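Local coordinates for LYND (PDB 4V1T), which is a YcaO-type cyclodehydratase that binds ADP and magnesium and probably uses ATP to form heterocycles, such as thiazolines from cysteines, in peptide substrates, at residues 594-599 against 604-609; 576-581 against 629-634. All blocks are in the same frame, centred on the assembly; numbering follows the deposited sequence.

Contact 1 (594-599 against 604-609); sequences VLDLTA and PAFAGV
Phe606 lies beside Val594 and Asp596 on one face of a two-strand pairing. Its chi1 of -60° sets CG beside the backbone N and leans the ring toward the Asp596 side chain. Val594 CG1 approaches the ring at a slant and comes 3.8 Å from Phe606 CD1. Leu595 O sits at the ring edge, near its plane. Asp596 OD1 comes obliquely to 3.9 Å from Phe606 CE1, with carboxylate and ring planes 79° apart. That carboxylate is well occupied: Thr598 OG1 donates to Asp596 OD1 over 2.7 Å from above its plane, Tyr689 bonds OD1, and Arg565 forms a salt bridge with OD2. The bonds fix the rotation of a buried acid, and the arginine probably favours its charged form. The two strands, 590-596 and 605-612, form an antiparallel beta hairpin within the YcaO domain. Leu595 and Ala607 form a hydrogen-bonded pair: Leu595 N reaches Ala607 O at 2.8 Å, nearly straight at 171°, and Ala607 N returns the bond to Leu595 O at 3.0 Å. Past the strand end, Leu597 N bonds Ala605 O at 2.7 Å. Ala605 N makes a weak bond of 3.3 Å to Thr598 OG1, so this hydroxyl links Asp596 to the opposite segment. On the face of Leu595 and Ala607, Leu597 CD2 rests 3.8 Å from Ala607 CB, and Trp558 of helix 538-561 packs on Leu595 and Leu597.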
ATOM      1  N   VAL B 594       2.747  -5.306  34.971  1.00 45.58           N
ATOM      2  CA  VAL B 594       3.466  -4.044  34.839  1.00 42.06           C
ATOM      3  C   VAL B 594       3.986  -3.560  36.187  1.00 52.42           C
ATOM      4  O   VAL B 594       3.284  -3.656  37.195  1.00 42.07           O
ATOM      5  CB  VAL B 594       2.560  -2.967  34.207  1.00 44.98           C
ATOM      6  CG1 VAL B 594       3.261  -1.615  34.147  1.00 53.36           C
ATOM      7  CG2 VAL B 594       2.131  -3.399  32.819  1.00 41.59           C
ATOM      8  N   LEU B 595       5.213  -3.034  36.188  1.00 45.32           N
ATOM      9  CA  LEU B 595       5.821  -2.447  37.390  1.00 46.94           C
ATOM     10  C   LEU B 595       5.946  -0.926  37.285  1.00 39.40           C
ATOM     11  O   LEU B 595       6.178  -0.392  36.210  1.00 39.57           O
ATOM     12  CB  LEU B 595       7.214  -3.033  37.629  1.00 41.34           C
ATOM     13  CG  LEU B 595       7.334  -4.542  37.793  1.00 46.69           C
ATOM     14  CD1 LEU B 595       8.785  -4.884  38.040  1.00 50.12           C
ATOM     15  CD2 LEU B 595       6.454  -5.071  38.915  1.00 52.84           C
ATOM     16  N   ASP B 596       5.802  -0.243  38.412  1.00 53.99           N
ATOM     17  CA  ASP B 596       5.972   1.206  38.461  1.00 53.81           C
ATOM     18  C   ASP B 596       7.447   1.566  38.675  1.00 55.93           C
ATOM     19  O   ASP B 596       8.054   1.120  39.637  1.00 53.05           O
ATOM     20  CB  ASP B 596       5.124   1.806  39.583  1.00 60.99           C
ATOM     21  CG  ASP B 596       5.388   3.287  39.780  1.00 65.33           C
ATOM     22  OD1 ASP B 596       4.757   4.097  39.075  1.00 56.14           O
ATOM     23  OD2 ASP B 596       6.234   3.642  40.632  1.00 69.52           O
ATOM     24  N   LEU B 597       7.994   2.376  37.772  1.00 53.03           N
ATOM     25  CA  LEU B 597       9.381   2.837  37.837  1.00 47.70           C
ATOM     26  C   LEU B 597       9.468   4.352  38.070  1.00 46.73           C
ATOM     27  O   LEU B 597      10.554   4.946  38.015  1.00 53.44           O
ATOM     28  CB  LEU B 597      10.105   2.468  36.538  1.00 51.46           C
ATOM     29  CG  LEU B 597      10.912   1.174  36.497  1.00 59.24           C
ATOM     30  CD1 LEU B 597      10.244   0.038  37.261  1.00 63.94           C
ATOM     31  CD2 LEU B 597      11.153   0.771  35.049  1.00 61.26           C
ATOM     32  N   THR B 598       8.319   4.973  38.330  1.00 42.14           N
ATOM     33  CA  THR B 598       8.255   6.413  38.527  1.00 47.96           C
ATOM     34  C   THR B 598       9.177   6.850  39.666  1.00 58.57           C
ATOM     35  O   THR B 598       8.993   6.440  40.807  1.00 54.24           O
ATOM     36  CB  THR B 598       6.817   6.856  38.834  1.00 49.79           C
ATOM     37  OG1 THR B 598       5.924   6.247  37.890  1.00 47.71           O
ATOM     38  CG2 THR B 598       6.692   8.382  38.751  1.00 48.31           C
ATOM     39  N   ALA B 599      10.169   7.678  39.342  1.00 59.46           N
ATOM     40  CA  ALA B 599      11.183   8.089  40.305  1.00 60.53           C
ATOM     41  C   ALA B 599      11.040   9.573  40.661  1.00 56.40           C
ATOM     42  O   ALA B 599       9.938  10.105  40.647  1.00 62.37           O
ATOM     43  CB  ALA B 599      12.582   7.771  39.763  1.00 58.43           C
ATOM     44  N   PRO B 604       5.409   9.475  35.005  1.00 51.15           N
ATOM     45  CA  PRO B 604       5.175   8.035  35.081  1.00 50.50           C
ATOM     46  C   PRO B 604       6.032   7.222  34.116  1.00 48.97           C
ATOM     47  O   PRO B 604       6.128   7.529  32.931  1.00 51.29           O
ATOM     48  CB  PRO B 604       3.686   7.886  34.755  1.00 50.10           C
ATOM     49  CG  PRO B 604       3.214   9.207  34.293  1.00 58.98           C
ATOM     50  CD  PRO B 604       4.181  10.242  34.734  1.00 53.52           C
ATOM     51  N   ALA B 605       6.653   6.184  34.654  1.00 47.51           N
ATOM     52  CA  ALA B 605       7.510   5.304  33.894  1.00 41.15           C
ATOM     53  C   ALA B 605       7.215   3.892  34.350  1.00 56.28           C
ATOM     54  O   ALA B 605       7.016   3.645  35.544  1.00 48.31           O
ATOM     55  CB  ALA B 605       8.974   5.647  34.126  1.00 42.61           C
ATOM     56  N   PHE B 606       7.186   2.965  33.405  1.00 50.04           N
ATOM     57  CA  PHE B 606       6.793   1.604  33.716  1.00 44.32           C
ATOM     58  C   PHE B 606       7.664   0.557  33.042  1.00 39.05           C
ATOM     59  O   PHE B 606       8.308   0.821  32.029  1.00 46.15           O
ATOM     60  CB  PHE B 606       5.338   1.396  33.311  1.00 43.48           C
ATOM     61  CG  PHE B 606       4.384   2.306  34.018  1.00 50.07           C
ATOM     62  CD1 PHE B 606       3.823   1.932  35.230  1.00 50.33           C
ATOM     63  CD2 PHE B 606       4.049   3.535  33.476  1.00 46.76           C
ATOM     64  CE1 PHE B 606       2.939   2.770  35.887  1.00 52.69           C
ATOM     65  CE2 PHE B 606       3.164   4.375  34.126  1.00 51.88           C
ATOM     66  CZ  PHE B 606       2.613   3.997  35.334  1.00 51.62           C
ATOM     67  N   ALA B 607       7.670  -0.635  33.629  1.00 43.53           N
ATOM     68  CA  ALA B 607       8.272  -1.808  33.014  1.00 43.75           C
ATOM     69  C   ALA B 607       7.207  -2.880  32.826  1.00 45.90           C
ATOM     70  O   ALA B 607       6.569  -3.307  33.782  1.00 38.69           O
ATOM     71  CB  ALA B 607       9.397  -2.338  33.872  1.00 47.71           C
ATOM     72  N   GLY B 608       7.007  -3.297  31.583  1.00 40.29           N
ATOM     73  CA  GLY B 608       6.199  -4.464  31.293  1.00 41.16           C
ATOM     74  C   GLY B 608       7.071  -5.698  31.425  1.00 39.33           C
ATOM     75  O   GLY B 608       8.205  -5.699  30.979  1.00 36.64           O
ATOM     76  N   VAL B 609       6.546  -6.744  32.047  1.00 40.88           N
ATOM     77  CA  VAL B 609       7.313  -7.963  32.253  1.00 42.97           C
ATOM     78  C   VAL B 609       6.434  -9.160  31.921  1.00 43.96           C
ATOM     79  O   VAL B 609       5.242  -9.167  32.213  1.00 44.97           O
ATOM     80  CB  VAL B 609       7.836  -8.065  33.704  1.00 44.36           C
ATOM     81  CG1 VAL B 609       8.656  -9.334  33.906  1.00 46.58           C
ATOM     82  CG2 VAL B 609       8.673  -6.843  34.053  1.00 43.63           C
TER

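Contact 2 (576-581 against 629-634); sequences PYFVQL and DPTIAI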
ATOM      1  N   PRO B 576      -9.537  -0.465  28.055  1.00 83.65           N
ATOM      2  CA  PRO B 576      -9.851  -1.893  27.940  1.00 74.24           C
ATOM      3  C   PRO B 576      -8.693  -2.723  27.361  1.00 70.51           C
ATOM      4  O   PRO B 576      -8.649  -3.935  27.559  1.00 64.34           O
ATOM      5  CB  PRO B 576     -11.055  -1.899  26.998  1.00 74.73           C
ATOM      6  CG  PRO B 576     -10.845  -0.708  26.123  1.00 83.70           C
ATOM      7  CD  PRO B 576     -10.179   0.327  26.988  1.00 85.18           C
ATOM      8  N   TYR B 577      -7.763  -2.060  26.677  1.00 54.20           N
ATOM      9  CA  TYR B 577      -6.695  -2.737  25.954  1.00 62.05           C
ATOM     10  C   TYR B 577      -5.712  -3.504  26.866  1.00 61.86           C
ATOM     11  O   TYR B 577      -5.248  -4.593  26.521  1.00 47.68           O
ATOM     12  CB  TYR B 577      -5.912  -1.721  25.125  1.00 59.12           C
ATOM     13  CG  TYR B 577      -4.700  -2.310  24.432  1.00 57.08           C
ATOM     14  CD1 TYR B 577      -4.817  -2.904  23.178  1.00 62.01           C
ATOM     15  CD2 TYR B 577      -3.444  -2.270  25.024  1.00 61.17           C
ATOM     16  CE1 TYR B 577      -3.716  -3.442  22.538  1.00 54.33           C
ATOM     17  CE2 TYR B 577      -2.334  -2.810  24.393  1.00 58.40           C
ATOM     18  CZ  TYR B 577      -2.477  -3.389  23.149  1.00 57.27           C
ATOM     19  OH  TYR B 577      -1.384  -3.915  22.506  1.00 49.17           O
ATOM     20  N   PHE B 578      -5.380  -2.928  28.014  1.00 50.59           N
ATOM     21  CA  PHE B 578      -4.457  -3.581  28.936  1.00 59.27           C
ATOM     22  C   PHE B 578      -5.012  -4.934  29.376  1.00 59.29           C
ATOM     23  O   PHE B 578      -4.295  -5.936  29.385  1.00 48.39           O
ATOM     24  CB  PHE B 578      -4.188  -2.693  30.152  1.00 59.09           C
ATOM     25  CG  PHE B 578      -3.610  -1.346  29.809  1.00 62.86           C
ATOM     26  CD1 PHE B 578      -2.814  -1.174  28.686  1.00 53.03           C
ATOM     27  CD2 PHE B 578      -3.864  -0.249  30.612  1.00 62.07           C
ATOM     28  CE1 PHE B 578      -2.289   0.060  28.369  1.00 50.29           C
ATOM     29  CE2 PHE B 578      -3.336   0.990  30.300  1.00 58.35           C
ATOM     30  CZ  PHE B 578      -2.548   1.145  29.177  1.00 54.02           C
ATOM     31  N   VAL B 579      -6.299  -4.955  29.713  1.00 55.47           N
ATOM     32  CA  VAL B 579      -6.944  -6.162  30.192  1.00 53.58           C
ATOM     33  C   VAL B 579      -7.030  -7.222  29.092  1.00 65.37           C
ATOM     34  O   VAL B 579      -6.774  -8.402  29.330  1.00 71.56           O
ATOM     35  CB  VAL B 579      -8.355  -5.862  30.705  1.00 29.58           C
ATOM     36  CG1 VAL B 579      -9.072  -7.146  31.105  1.00 28.79           C
ATOM     37  CG2 VAL B 579      -8.304  -4.904  31.901  1.00 30.50           C
ATOM     38  N   GLN B 580      -7.387  -6.789  27.893  1.00 63.09           N
ATOM     39  CA  GLN B 580      -7.493  -7.679  26.752  1.00 66.68           C
ATOM     40  C   GLN B 580      -6.162  -8.319  26.410  1.00 58.10           C
ATOM     41  O   GLN B 580      -6.103  -9.485  26.038  1.00 56.45           O
ATOM     42  CB  GLN B 580      -8.007  -6.916  25.534  1.00 71.77           C
ATOM     43  CG  GLN B 580      -9.462  -6.499  25.624  1.00 69.49           C
ATOM     44  CD  GLN B 580      -9.860  -5.571  24.494  1.00 82.69           C
ATOM     45  OE1 GLN B 580     -10.355  -4.472  24.732  1.00 93.61           O
ATOM     46  NE2 GLN B 580      -9.644  -6.010  23.257  1.00 87.59           N
ATOM     47  N   LEU B 581      -5.086  -7.551  26.528  1.00 61.83           N
ATOM     48  CA  LEU B 581      -3.761  -8.059  26.193  1.00 53.77           C
ATOM     49  C   LEU B 581      -3.283  -9.082  27.209  1.00 51.90           C
ATOM     50  O   LEU B 581      -2.685 -10.090  26.832  1.00 56.12           O
ATOM     51  CB  LEU B 581      -2.750  -6.927  26.095  1.00 53.66           C
ATOM     52  CG  LEU B 581      -1.391  -7.308  25.502  1.00 52.05           C
ATOM     53  CD1 LEU B 581      -1.515  -7.765  24.053  1.00 54.71           C
ATOM     54  CD2 LEU B 581      -0.447  -6.139  25.604  1.00 42.98           C
ATOM     55  N   ASP B 629       1.456  11.151  30.419  1.00 52.10           N
ATOM     56  CA  ASP B 629       0.204  10.415  30.560  1.00 55.71           C
ATOM     57  C   ASP B 629       0.512   8.959  30.880  1.00 52.18           C
ATOM     58  O   ASP B 629       1.058   8.251  30.035  1.00 52.96           O
ATOM     59  CB  ASP B 629      -0.613  10.507  29.270  1.00 58.93           C
ATOM     60  CG  ASP B 629      -2.005   9.904  29.406  1.00 65.75           C
ATOM     61  OD1 ASP B 629      -2.251   9.134  30.359  1.00 52.85           O
ATOM     62  OD2 ASP B 629      -2.862  10.204  28.547  1.00 72.82           O
ATOM     63  N   PRO B 630       0.166   8.504  32.100  1.00 50.81           N
ATOM     64  CA  PRO B 630       0.549   7.154  32.516  1.00 56.65           C
ATOM     65  C   PRO B 630      -0.098   6.081  31.658  1.00 54.54           C
ATOM     66  O   PRO B 630       0.468   4.996  31.515  1.00 46.56           O
ATOM     67  CB  PRO B 630       0.046   7.069  33.963  1.00 61.89           C
ATOM     68  CG  PRO B 630      -1.054   8.063  34.037  1.00 60.44           C
ATOM     69  CD  PRO B 630      -0.660   9.177  33.120  1.00 49.11           C
ATOM     70  N   THR B 631      -1.270   6.386  31.098  1.00 47.67           N
ATOM     71  CA  THR B 631      -1.943   5.475  30.197  1.00 47.88           C
ATOM     72  C   THR B 631      -1.052   5.184  28.992  1.00 52.55           C
ATOM     73  O   THR B 631      -0.893   4.028  28.593  1.00 45.75           O
ATOM     74  CB  THR B 631      -3.301   6.045  29.726  1.00 49.45           C
ATOM     75  OG1 THR B 631      -4.174   6.204  30.853  1.00 60.01           O
ATOM     76  CG2 THR B 631      -3.955   5.134  28.732  1.00 47.92           C
ATOM     77  N   ILE B 632      -0.463   6.235  28.429  1.00 52.56           N
ATOM     78  CA  ILE B 632       0.402   6.094  27.264  1.00 48.92           C
ATOM     79  C   ILE B 632       1.713   5.420  27.664  1.00 51.46           C
ATOM     80  O   ILE B 632       2.271   4.633  26.905  1.00 47.09           O
ATOM     81  CB  ILE B 632       0.713   7.456  26.602  1.00 49.13           C
ATOM     82  CG1 ILE B 632      -0.579   8.253  26.320  1.00 54.99           C
ATOM     83  CG2 ILE B 632       1.522   7.261  25.320  1.00 46.66           C
ATOM     84  CD1 ILE B 632      -1.640   7.511  25.532  1.00 63.24           C
ATOM     85  N   ALA B 633       2.203   5.740  28.856  1.00 50.32           N
ATOM     86  CA  ALA B 633       3.456   5.174  29.340  1.00 43.37           C
ATOM     87  C   ALA B 633       3.343   3.653  29.444  1.00 45.02           C
ATOM     88  O   ALA B 633       4.224   2.927  28.996  1.00 52.27           O
ATOM     89  CB  ALA B 633       3.833   5.780  30.684  1.00 48.18           C
ATOM     90  N   ILE B 634       2.251   3.180  30.034  1.00 46.80           N
ATOM     91  CA  ILE B 634       2.011   1.748  30.147  1.00 49.11           C
ATOM     92  C   ILE B 634       1.846   1.158  28.758  1.00 53.59           C
ATOM     93  O   ILE B 634       2.309   0.057  28.480  1.00 49.48           O
ATOM     94  CB  ILE B 634       0.754   1.448  30.995  1.00 52.01           C
ATOM     95  CG1 ILE B 634       0.950   1.941  32.439  1.00 51.24           C
ATOM     96  CG2 ILE B 634       0.450  -0.048  31.002  1.00 54.43           C
ATOM     97  CD1 ILE B 634      -0.330   1.998  33.248  1.00 48.31           C
TER
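Phe578 reaches across from helix 576-587 and meets the first turn of helix 630-649 with the far end of its ring. Ile634 CG2 lies over one face, 3.8 Å from the ring centroid and 17° off the normal. This is a CH-pi contact, shifted toward the rim, and the closest carbon is Phe578 CZ at 3.7 Å from Ile634 CG2. At the ring edge, in its plane, Thr631 O stands 3.4 Å from Phe578 CZ. Leu570 from a loop adds a further apolar neighbour to Phe578. The phenylalanine and isoleucine side chains cross at about a right angle. Ile634 CG2 is anti to its own backbone N, while CG1, the other branch, is anti to the carbonyl carbon and packs on Phe606 of strand 605-612. One isoleucine thus touches a helix with one branch and a sheet with the other. This is helix-to-helix packing inside the YcaO domain: helix 576-587, which precedes the hairpin, packs on helix 630-649, which follows the three-stranded sheet, here through one phenylalanine. Further along the same pair of helices, Leu581 touches Val638 and Tyr577 touches Leu635. Within the second helix, Ile634 N bonds Pro630 O at 2.9 Å, which helps hold Ile634 in the helical turn. Asp629 is the N-cap residue of that helix. Its OD1 accepts from Thr631 N at 3.0 Å and is met from above the carboxylate plane.

Overall arrangement
The centres of contact 1 and contact 2 are about 12 Å apart, and both lie in the YcaO family region. Along the chain, 576-581 comes first, then 594-599, 604-609 and 629-634, with the hairpin falling between the two helical segments. Helix 576-587 is followed directly by strand 590-596. Strand 605-612 is the middle strand of a three-stranded antiparallel sheet, and strand 621-626 leads on to helix 630-649. The contacts touch directly: Phe606 packs on Ala633, joining sheet to helix. The Ala607 side chain is about 11 Å from a magnesium ion, and that of Ile634 about 13 Å from both a magnesium ion and ADP, so both contacts lie near the nucleotide site.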